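Local coordinates for Mll7089 protein (PDB 2OZ8), which is of unproven function but is probably a magnesium-dependent hydro-lyase of the mandelate racemase group in the enolase superfamily, at residues A34-V39 with S65-E70; R171-D176 with L207-A212; F323-E328 with G356-P361. All coordinates share one frame; numbering follows the deposited sequence.

How the interactions relate
All three contacts belong to an enolase-superfamily chain, in which an N-terminal alpha+beta capping domain packs against a beta/alpha barrel. They follow one another in series along the sequence. Interaction 1 lies inside the cap, between strand 27-40 and helix 60-70. Interaction 2 joins the barrel helices 173-184 and 203-215 on the far side of the chain's centre, with its own centre about 45 Å from that of interaction 1 and about 41 Å from that of interaction 3. Interaction 3 lies against the cap, about 18 Å from interaction 1 between centres and about 7 Å between nearest atoms, without touching it. Interactions 1 and 3 both touch strand 5-17, so the C-terminal part of the chain returns to the domain with which it began.

Interaction 1: A34-V39 with S65-E70; sequences AALELV and SVFEHE
Two first torsions point Leu36 and Phe67 at each other: each carries CG anti to its own main-chain nitrogen, at chi1 166° in Leu36 and -167° in Phe67. The result is a strand-to-helix packing inside the N-terminal capping domain of the enolase superfamily, where strand 27-40 of the antiparallel sheet faces helix 60-70. The closest CA atoms, of Leu36 and Phe67, are still 9.7 Å apart, so the long side chains do all the bridging, and they cross at about a right angle. Leu36 CD1 sits over one face of the Phe67 ring, 3.9 Å from its centroid and 22° off the normal, which meets the geometry of a CH-pi contact. It is displaced toward the rim, with Phe67 CZ 3.7 Å from Leu36 CD1. The other branch also touches the ring, Leu36 CD2 coming within 3.8 Å of Phe67 CE1.

The buried ring has further neighbours: Phe102 meets it edge-to-face, and Val106 of helix 103-118 touches it. That helix also packs on both leucines, through Ala105 on Leu36 and Ala109 and Leu110 on Leu38. Two residues along the strand, Leu38 reaches obliquely to the end of the ring, its CD2 4.0 Å from Phe67 CZ.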
loop_
_atom_site.group_PDB
_atom_site.type_symbol
_atom_site.label_atom_id
_atom_site.label_comp_id
_atom_site.label_asym_id
_atom_site.label_seq_id
_atom_site.Cartn_x
_atom_site.Cartn_y
_atom_site.Cartn_z
ATOM N N ALA A 34 23.430 -39.067 -11.471
ATOM C CA ALA A 34 24.761 -39.432 -11.061
ATOM C C ALA A 34 24.906 -39.336 -9.532
ATOM O O ALA A 34 24.430 -38.375 -8.901
ATOM C CB ALA A 34 25.798 -38.574 -11.766
ATOM N N ALA A 35 25.564 -40.341 -8.954
ATOM C CA ALA A 35 25.838 -40.345 -7.534
ATOM C C ALA A 35 27.086 -39.534 -7.324
ATOM O O ALA A 35 28.029 -39.634 -8.077
ATOM C CB ALA A 35 26.003 -41.764 -7.018
ATOM N N LEU A 36 27.041 -38.677 -6.318
ATOM C CA LEU A 36 28.130 -37.831 -5.944
ATOM C C LEU A 36 28.527 -38.339 -4.577
ATOM O O LEU A 36 27.702 -38.401 -3.660
ATOM C CB LEU A 36 27.667 -36.374 -5.869
ATOM C CG LEU A 36 28.642 -35.419 -5.159
ATOM C CD1 LEU A 36 29.931 -35.274 -5.956
ATOM C CD2 LEU A 36 27.990 -34.053 -4.876
ATOM N N GLU A 37 29.779 -38.775 -4.461
ATOM C CA GLU A 37 30.264 -39.283 -3.187
ATOM C C GLU A 37 31.376 -38.381 -2.734
ATOM O O GLU A 37 32.306 -38.077 -3.508
ATOM C CB GLU A 37 30.727 -40.709 -3.276
ATOM C CG GLU A 37 29.603 -41.749 -3.262
ATOM C CD GLU A 37 30.128 -43.149 -3.579
ATOM O OE1 GLU A 37 29.891 -44.087 -2.796
ATOM O OE2 GLU A 37 30.804 -43.300 -4.611
ATOM N N LEU A 38 31.222 -37.895 -1.501
ATOM C CA LEU A 38 32.222 -37.011 -0.917
ATOM C C LEU A 38 32.892 -37.773 0.219
ATOM O O LEU A 38 32.233 -38.183 1.159
ATOM C CB LEU A 38 31.591 -35.702 -0.443
ATOM C CG LEU A 38 30.864 -34.815 -1.463
ATOM C CD1 LEU A 38 30.137 -33.610 -0.783
ATOM C CD2 LEU A 38 31.812 -34.384 -2.598
ATOM N N VAL A 39 34.202 -37.979 0.085
ATOM C CA VAL A 39 34.996 -38.805 1.010
ATOM C C VAL A 39 35.816 -37.915 1.896
ATOM O O VAL A 39 36.507 -37.030 1.399
ATOM C CB VAL A 39 35.963 -39.767 0.243
ATOM C CG1 VAL A 39 36.496 -40.831 1.168
ATOM C CG2 VAL A 39 35.241 -40.461 -0.969
ATOM N N SER A 65 34.893 -33.290 -14.512
ATOM C CA SER A 65 35.706 -32.127 -14.808
ATOM C C SER A 65 35.036 -30.821 -14.399
ATOM O O SER A 65 35.688 -29.907 -13.934
ATOM C CB SER A 65 36.080 -32.115 -16.281
ATOM O OG SER A 65 36.932 -33.245 -16.538
ATOM N N VAL A 66 33.729 -30.742 -14.555
ATOM C CA VAL A 66 32.989 -29.557 -14.177
ATOM C C VAL A 66 32.935 -29.469 -12.648
ATOM O O VAL A 66 33.256 -28.440 -12.070
ATOM C CB VAL A 66 31.603 -29.573 -14.831
ATOM C CG1 VAL A 66 30.752 -28.436 -14.343
ATOM C CG2 VAL A 66 31.763 -29.514 -16.365
ATOM N N PHE A 67 32.570 -30.557 -11.983
ATOM C CA PHE A 67 32.592 -30.552 -10.515
ATOM C C PHE A 67 33.954 -30.149 -9.942
ATOM O O PHE A 67 33.993 -29.274 -9.074
ATOM C CB PHE A 67 32.138 -31.895 -9.944
ATOM C CG PHE A 67 31.854 -31.867 -8.471
ATOM C CD1 PHE A 67 30.601 -31.478 -7.990
ATOM C CD2 PHE A 67 32.822 -32.267 -7.545
ATOM C CE1 PHE A 67 30.306 -31.500 -6.583
ATOM C CE2 PHE A 67 32.524 -32.252 -6.127
ATOM C CZ PHE A 67 31.266 -31.879 -5.672
ATOM N N GLU A 68 35.044 -30.761 -10.434
ATOM C CA GLU A 68 36.419 -30.411 -10.018
ATOM C C GLU A 68 36.720 -28.915 -10.181
ATOM O O GLU A 68 37.287 -28.299 -9.304
ATOM C CB GLU A 68 37.494 -31.263 -10.732
ATOM C CG GLU A 68 38.837 -31.338 -9.958
ATOM C CD GLU A 68 39.727 -32.570 -10.302
ATOM O OE1 GLU A 68 40.960 -32.354 -10.539
ATOM O OE2 GLU A 68 39.220 -33.748 -10.320
ATOM N N HIS A 69 36.306 -28.338 -11.303
ATOM C CA HIS A 69 36.575 -26.945 -11.583
ATOM C C HIS A 69 35.659 -25.993 -10.829
ATOM O O HIS A 69 36.096 -24.931 -10.389
ATOM C CB HIS A 69 36.495 -26.664 -13.094
ATOM C CG HIS A 69 37.018 -25.304 -13.481
ATOM N ND1 HIS A 69 36.190 -24.217 -13.700
ATOM C CD2 HIS A 69 38.288 -24.850 -13.651
ATOM C CE1 HIS A 69 36.926 -23.162 -14.013
ATOM N NE2 HIS A 69 38.200 -23.521 -13.992
ATOM N N GLU A 70 34.396 -26.352 -10.668
ATOM C CA GLU A 70 33.417 -25.374 -10.192
ATOM C C GLU A 70 33.104 -25.431 -8.711
ATOM O O GLU A 70 32.995 -24.381 -8.058
ATOM C CB GLU A 70 32.149 -25.477 -11.025
ATOM C CG GLU A 70 32.458 -25.152 -12.478
ATOM C CD GLU A 70 31.299 -25.261 -13.413
ATOM O OE1 GLU A 70 30.130 -25.400 -12.947
ATOM O OE2 GLU A 70 31.574 -25.216 -14.637
#

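Interaction 2: R171-D176 with L207-A212. With SO4 (sulfate ion), chain D.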
loop_
_atom_site.group_PDB
_atom_site.type_symbol
_atom_site.label_atom_id
_atom_site.label_comp_id
_atom_site.label_asym_id
_atom_site.label_seq_id
_atom_site.Cartn_x
_atom_site.Cartn_y
_atom_site.Cartn_z
ATOM N N ARG A 171 -6.181 -29.893 -21.563
ATOM C CA ARG A 171 -6.906 -28.938 -22.398
ATOM C C ARG A 171 -8.432 -29.141 -22.327
ATOM O O ARG A 171 -9.197 -28.179 -22.327
ATOM C CB ARG A 171 -6.441 -29.028 -23.852
ATOM C CG ARG A 171 -5.418 -27.956 -24.269
ATOM C CD ARG A 171 -4.818 -28.197 -25.691
ATOM N NE ARG A 171 -5.683 -27.725 -26.808
ATOM C CZ ARG A 171 -6.590 -28.471 -27.468
ATOM N NH1 ARG A 171 -6.804 -29.755 -27.156
ATOM N NH2 ARG A 171 -7.301 -27.920 -28.451
ATOM N N ASP A 172 -8.854 -30.399 -22.267
ATOM C CA ASP A 172 -10.249 -30.744 -22.108
ATOM C C ASP A 172 -10.471 -31.025 -20.621
ATOM O O ASP A 172 -9.998 -32.017 -20.077
ATOM C CB ASP A 172 -10.620 -31.918 -23.054
ATOM C CG ASP A 172 -11.997 -32.543 -22.753
ATOM O OD1 ASP A 172 -13.047 -31.849 -22.729
ATOM O OD2 ASP A 172 -12.041 -33.767 -22.576
ATOM N N PHE A 173 -11.171 -30.102 -19.960
ATOM C CA PHE A 173 -11.448 -30.220 -18.533
ATOM C C PHE A 173 -12.138 -31.518 -18.190
ATOM O O PHE A 173 -11.937 -32.050 -17.113
ATOM C CB PHE A 173 -12.234 -29.012 -18.013
ATOM C CG PHE A 173 -12.399 -28.997 -16.535
ATOM C CD1 PHE A 173 -11.304 -29.211 -15.698
ATOM C CD2 PHE A 173 -13.640 -28.763 -15.967
ATOM C CE1 PHE A 173 -11.447 -29.206 -14.332
ATOM C CE2 PHE A 173 -13.793 -28.752 -14.562
ATOM C CZ PHE A 173 -12.701 -28.962 -13.758
ATOM N N ASP A 174 -12.913 -32.072 -19.114
ATOM C CA ASP A 174 -13.562 -33.363 -18.873
ATOM C C ASP A 174 -12.591 -34.510 -18.593
ATOM O O ASP A 174 -12.904 -35.372 -17.810
ATOM C CB ASP A 174 -14.572 -33.696 -19.983
ATOM C CG ASP A 174 -15.940 -33.101 -19.713
ATOM O OD1 ASP A 174 -16.514 -33.380 -18.629
ATOM O OD2 ASP A 174 -16.451 -32.339 -20.560
ATOM N N ARG A 175 -11.405 -34.494 -19.195
ATOM C CA ARG A 175 -10.342 -35.471 -18.901
ATOM C C ARG A 175 -9.839 -35.426 -17.422
ATOM O O ARG A 175 -9.694 -36.486 -16.775
ATOM C CB ARG A 175 -9.221 -35.350 -19.939
ATOM C CG ARG A 175 -8.157 -36.482 -19.912
ATOM C CD ARG A 175 -7.536 -36.835 -21.336
ATOM N NE ARG A 175 -8.482 -37.396 -22.318
ATOM C CZ ARG A 175 -8.721 -36.893 -23.541
ATOM N NH1 ARG A 175 -8.068 -35.812 -23.975
ATOM N NH2 ARG A 175 -9.620 -37.481 -24.338
ATOM N N ASP A 176 -9.628 -34.216 -16.876
ATOM C CA ASP A 176 -9.394 -34.009 -15.436
ATOM C C ASP A 176 -10.556 -34.507 -14.592
ATOM O O ASP A 176 -10.351 -35.142 -13.540
ATOM C CB ASP A 176 -9.214 -32.535 -15.090
ATOM C CG ASP A 176 -8.024 -31.899 -15.782
ATOM O OD1 ASP A 176 -7.221 -32.594 -16.411
ATOM O OD2 ASP A 176 -7.871 -30.677 -15.675
ATOM N N LEU A 207 -9.728 -21.119 -10.400
ATOM C CA LEU A 207 -10.812 -20.973 -9.449
ATOM C C LEU A 207 -12.172 -21.554 -9.919
ATOM O O LEU A 207 -12.867 -22.177 -9.133
ATOM C CB LEU A 207 -10.924 -19.508 -9.021
ATOM C CG LEU A 207 -11.910 -19.067 -7.952
ATOM C CD1 LEU A 207 -12.215 -20.072 -6.844
ATOM C CD2 LEU A 207 -11.338 -17.822 -7.386
ATOM N N THR A 208 -12.544 -21.366 -11.178
ATOM C CA THR A 208 -13.801 -21.957 -11.659
ATOM C C THR A 208 -13.707 -23.463 -11.798
ATOM O O THR A 208 -14.668 -24.158 -11.573
ATOM C CB THR A 208 -14.288 -21.327 -12.990
ATOM O OG1 THR A 208 -13.372 -21.647 -14.032
ATOM C CG2 THR A 208 -14.364 -19.789 -12.864
ATOM N N LYS A 209 -12.529 -23.973 -12.130
ATOM C CA LYS A 209 -12.279 -25.420 -12.100
ATOM C C LYS A 209 -12.316 -26.017 -10.690
ATOM O O LYS A 209 -12.944 -27.058 -10.460
ATOM C CB LYS A 209 -10.989 -25.741 -12.871
ATOM C CG LYS A 209 -11.261 -25.541 -14.378
ATOM C CD LYS A 209 -10.140 -25.864 -15.259
ATOM C CE LYS A 209 -10.476 -25.426 -16.648
ATOM N NZ LYS A 209 -9.476 -25.944 -17.619
ATOM N N LEU A 210 -11.707 -25.338 -9.727
ATOM C CA LEU A 210 -11.846 -25.756 -8.338
ATOM C C LEU A 210 -13.303 -25.772 -7.871
ATOM O O LEU A 210 -13.736 -26.694 -7.142
ATOM C CB LEU A 210 -10.959 -24.906 -7.415
ATOM C CG LEU A 210 -9.461 -25.163 -7.691
ATOM C CD1 LEU A 210 -8.558 -24.118 -7.072
ATOM C CD2 LEU A 210 -9.077 -26.593 -7.274
ATOM N N VAL A 211 -14.085 -24.798 -8.310
ATOM C CA VAL A 211 -15.512 -24.790 -7.946
ATOM C C VAL A 211 -16.240 -26.005 -8.572
ATOM O O VAL A 211 -16.977 -26.721 -7.874
ATOM C CB VAL A 211 -16.192 -23.449 -8.374
ATOM C CG1 VAL A 211 -17.737 -23.567 -8.325
ATOM C CG2 VAL A 211 -15.653 -22.269 -7.542
ATOM N N ALA A 212 -15.971 -26.267 -9.858
ATOM C CA ALA A 212 -16.622 -27.334 -10.573
ATOM C C ALA A 212 -16.300 -28.664 -9.947
ATOM O O ALA A 212 -17.208 -29.486 -9.724
ATOM C CB ALA A 212 -16.236 -27.321 -12.002
HETATM S S SO4 D . -3.629 -32.169 -23.212
HETATM O O1 SO4 D . -2.254 -31.960 -22.709
HETATM O O2 SO4 D . -4.369 -31.009 -22.701
HETATM O O3 SO4 D . -3.757 -32.182 -24.681
HETATM O O4 SO4 D . -4.144 -33.471 -22.742
HETATM O O HOH W 1 -10.578 -26.294 -20.084
HETATM O O HOH W 2 -7.954 -28.655 -17.071
#
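Phe173 and Lys209 mark the nearest approach of the two backbones, with CA atoms 8.1 Å apart, and they join neighbouring outer helices of the enolase-superfamily beta/alpha barrel. Helix 173-184 follows barrel strand 163-167, helix 203-215 follows strand 192-196, and these two strands pair in parallel. Segment 171-176 enters its helix through a turn in which Arg175 N bonds to Asp172 O, whereas segment 207-212 is regular helix, with Val211 N on Leu207 O and Ala212 N on Thr208 O.

Both CB atoms of the central pair point toward the opposite segment, and the side chains slide past each other in opposite directions. Lys209 is extended beyond CG (chi2 -178°), which lays its methylenes along one face of the Phe173 ring. Lys209 CG stands 3.8 Å from the Phe173 ring centroid and 15° off the normal, a CH-pi contact, and Lys209 CD approaches Phe173 CD1 to 3.6 Å. At the ring edge, near its plane, Ala212 CB lies 3.8 Å from Phe173 CE2.

The aliphatic chain thus delivers its ammonium past the ring to a polar site, where Glu205 forms a salt bridge with it. A water accepts from Lys209 NZ at 2.7 Å and donates to Arg171 O; a second water links the same nitrogen to Asp176, whose carboxylate also receives the main-chain N-H groups of Gly169 and His170. A sulfate, probably from the crystallisation liquor, lies by Arg171 N, though its modelled approach is doubtfully short. Across the second water, Asp176 OD2 and Lys209 NZ remain 5.4 Å apart.

Interaction 3: F323-E328 with G356-P361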
loop_
_atom_site.group_PDB
_atom_site.type_symbol
_atom_site.label_atom_id
_atom_site.label_comp_id
_atom_site.label_asym_id
_atom_site.label_seq_id
_atom_site.Cartn_x
_atom_site.Cartn_y
_atom_site.Cartn_z
ATOM N N PHE A 323 13.904 -46.864 -8.565
ATOM C CA PHE A 323 15.190 -46.289 -8.107
ATOM C C PHE A 323 15.882 -47.169 -7.060
ATOM O O PHE A 323 17.036 -47.001 -6.799
ATOM C CB PHE A 323 14.983 -44.881 -7.462
ATOM C CG PHE A 323 14.594 -43.780 -8.430
ATOM C CD1 PHE A 323 14.628 -43.970 -9.805
ATOM C CD2 PHE A 323 14.215 -42.530 -7.952
ATOM C CE1 PHE A 323 14.263 -42.911 -10.711
ATOM C CE2 PHE A 323 13.863 -41.490 -8.816
ATOM C CZ PHE A 323 13.905 -41.676 -10.204
ATOM N N ASP A 324 15.172 -48.089 -6.445
ATOM C CA ASP A 324 15.660 -48.717 -5.228
ATOM C C ASP A 324 16.914 -49.572 -5.456
ATOM O O ASP A 324 17.733 -49.751 -4.545
ATOM C CB ASP A 324 14.541 -49.560 -4.584
ATOM C CG ASP A 324 13.407 -48.711 -3.985
ATOM O OD1 ASP A 324 13.320 -47.463 -4.203
ATOM O OD2 ASP A 324 12.584 -49.302 -3.270
ATOM N N HIS A 325 17.059 -50.108 -6.664
ATOM C CA HIS A 325 18.163 -50.975 -6.980
ATOM C C HIS A 325 19.529 -50.266 -6.818
ATOM O O HIS A 325 20.602 -50.928 -6.704
ATOM C CB HIS A 325 18.001 -51.526 -8.395
ATOM C CG HIS A 325 18.082 -50.479 -9.448
ATOM N ND1 HIS A 325 17.080 -49.552 -9.658
ATOM C CD2 HIS A 325 19.057 -50.198 -10.350
ATOM C CE1 HIS A 325 17.433 -48.749 -10.641
ATOM N NE2 HIS A 325 18.628 -49.119 -11.080
ATOM N N LEU A 326 19.501 -48.941 -6.784
ATOM C CA LEU A 326 20.721 -48.201 -6.709
ATOM C C LEU A 326 21.326 -48.174 -5.304
ATOM O O LEU A 326 22.509 -47.857 -5.167
ATOM C CB LEU A 326 20.543 -46.789 -7.246
ATOM C CG LEU A 326 20.179 -46.486 -8.698
ATOM C CD1 LEU A 326 19.755 -45.021 -8.820
ATOM C CD2 LEU A 326 21.270 -46.800 -9.712
ATOM N N VAL A 327 20.548 -48.499 -4.271
ATOM C CA VAL A 327 21.039 -48.387 -2.893
ATOM C C VAL A 327 20.854 -49.698 -2.111
ATOM O O VAL A 327 20.020 -50.543 -2.490
ATOM C CB VAL A 327 20.307 -47.258 -2.105
ATOM C CG1 VAL A 327 20.852 -45.838 -2.457
ATOM C CG2 VAL A 327 18.786 -47.393 -2.281
ATOM N N GLU A 328 21.590 -49.852 -1.004
ATOM C CA GLU A 328 21.533 -51.089 -0.206
ATOM C C GLU A 328 20.201 -51.239 0.459
ATOM O O GLU A 328 19.561 -52.258 0.268
ATOM C CB GLU A 328 22.673 -51.174 0.816
ATOM C CG GLU A 328 24.031 -51.275 0.133
ATOM C CD GLU A 328 25.226 -51.244 1.064
ATOM O OE1 GLU A 328 25.087 -50.944 2.297
ATOM O OE2 GLU A 328 26.332 -51.526 0.525
ATOM N N GLY A 356 28.173 -51.591 -10.490
ATOM C CA GLY A 356 28.773 -52.476 -11.508
ATOM C C GLY A 356 27.871 -52.782 -12.697
ATOM O O GLY A 356 28.258 -52.610 -13.841
ATOM N N GLU A 357 26.648 -53.221 -12.420
ATOM C CA GLU A 357 25.682 -53.543 -13.478
ATOM C C GLU A 357 25.195 -52.302 -14.192
ATOM O O GLU A 357 25.085 -52.303 -15.425
ATOM C CB GLU A 357 24.498 -54.367 -12.925
ATOM C CG GLU A 357 24.936 -55.781 -12.431
ATOM C CD GLU A 357 23.842 -56.564 -11.662
ATOM O OE1 GLU A 357 22.740 -55.988 -11.384
ATOM O OE2 GLU A 357 24.105 -57.768 -11.348
ATOM N N TRP A 358 24.947 -51.226 -13.438
ATOM C CA TRP A 358 24.175 -50.098 -13.982
ATOM C C TRP A 358 24.947 -48.832 -14.350
ATOM O O TRP A 358 24.373 -47.891 -14.941
ATOM C CB TRP A 358 22.958 -49.792 -13.106
ATOM C CG TRP A 358 21.914 -50.895 -13.136
ATOM C CD1 TRP A 358 21.657 -51.825 -12.146
ATOM C CD2 TRP A 358 20.989 -51.186 -14.204
ATOM N NE1 TRP A 358 20.633 -52.666 -12.543
ATOM C CE2 TRP A 358 20.207 -52.296 -13.792
ATOM C CE3 TRP A 358 20.726 -50.597 -15.457
ATOM C CZ2 TRP A 358 19.193 -52.820 -14.581
ATOM C CZ3 TRP A 358 19.735 -51.117 -16.245
ATOM C CH2 TRP A 358 18.983 -52.226 -15.816
ATOM N N SER A 359 26.241 -48.785 -14.036
ATOM C CA SER A 359 27.030 -47.580 -14.358
ATOM C C SER A 359 26.993 -47.331 -15.865
ATOM O O SER A 359 27.095 -48.287 -16.643
ATOM C CB SER A 359 28.463 -47.748 -13.869
ATOM O OG SER A 359 29.303 -46.655 -14.241
ATOM N N ARG A 360 26.789 -46.087 -16.289
ATOM C CA ARG A 360 26.868 -45.741 -17.754
ATOM C C ARG A 360 27.643 -44.454 -17.964
ATOM O O ARG A 360 27.048 -43.387 -18.062
ATOM C CB ARG A 360 25.496 -45.538 -18.452
ATOM C CG ARG A 360 24.421 -46.593 -18.315
ATOM C CD ARG A 360 24.705 -47.796 -19.144
ATOM N NE ARG A 360 23.758 -48.875 -18.848
ATOM C CZ ARG A 360 24.070 -50.025 -18.243
ATOM N NH1 ARG A 360 25.311 -50.276 -17.842
ATOM N NH2 ARG A 360 23.113 -50.922 -18.030
ATOM N N PRO A 361 28.968 -44.555 -18.097
ATOM C CA PRO A 361 29.864 -43.383 -18.147
ATOM C C PRO A 361 29.627 -42.520 -19.378
ATOM O O PRO A 361 29.968 -41.328 -19.393
ATOM C CB PRO A 361 31.268 -44.030 -18.247
ATOM C CG PRO A 361 31.072 -45.445 -17.783
ATOM C CD PRO A 361 29.715 -45.832 -18.221
#
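His325 turns the edge of its imidazole onto the face of Trp358, a T-shaped aromatic pair at the surface of the enolase-superfamily fold. It joins the loop after barrel strand 313-318 to the segment that leaves helix 352-357. The imidazole and the five-membered ring of the indole have centroids 4.7 Å apart and planes inclined at 69°. The touching atom is His325 CD2, which stands over the pyrrole side of the indole, 3.6 Å from Trp358 CD1 and 3.7 Å from Trp358 NE1.

Chi1 of 65° places the histidine's CG between its main-chain N and carbonyl carbon, and from there the ring extends toward the tryptophan. Part of its support is local: residues 324-326 form a 3-10 turn in which Leu326 N bonds to Phe323 O, and Leu326 CG lies over one imidazole face. From farther along the chain, Phe15 adds another edge-to-face partner to His325, while Phe13 of the same strand, 5-17, touches Trp358. The pair therefore lies against the N-terminal domain.

Beyond the tryptophan, Arg360 folds back over its own chain. Arg360 NH1 donates two bent hydrogen bonds, to Glu357 O at 3.2 Å (N-H...O 141°) and to Ser359 O at 2.9 Å, the latter from well above the Ser359 carbonyl plane.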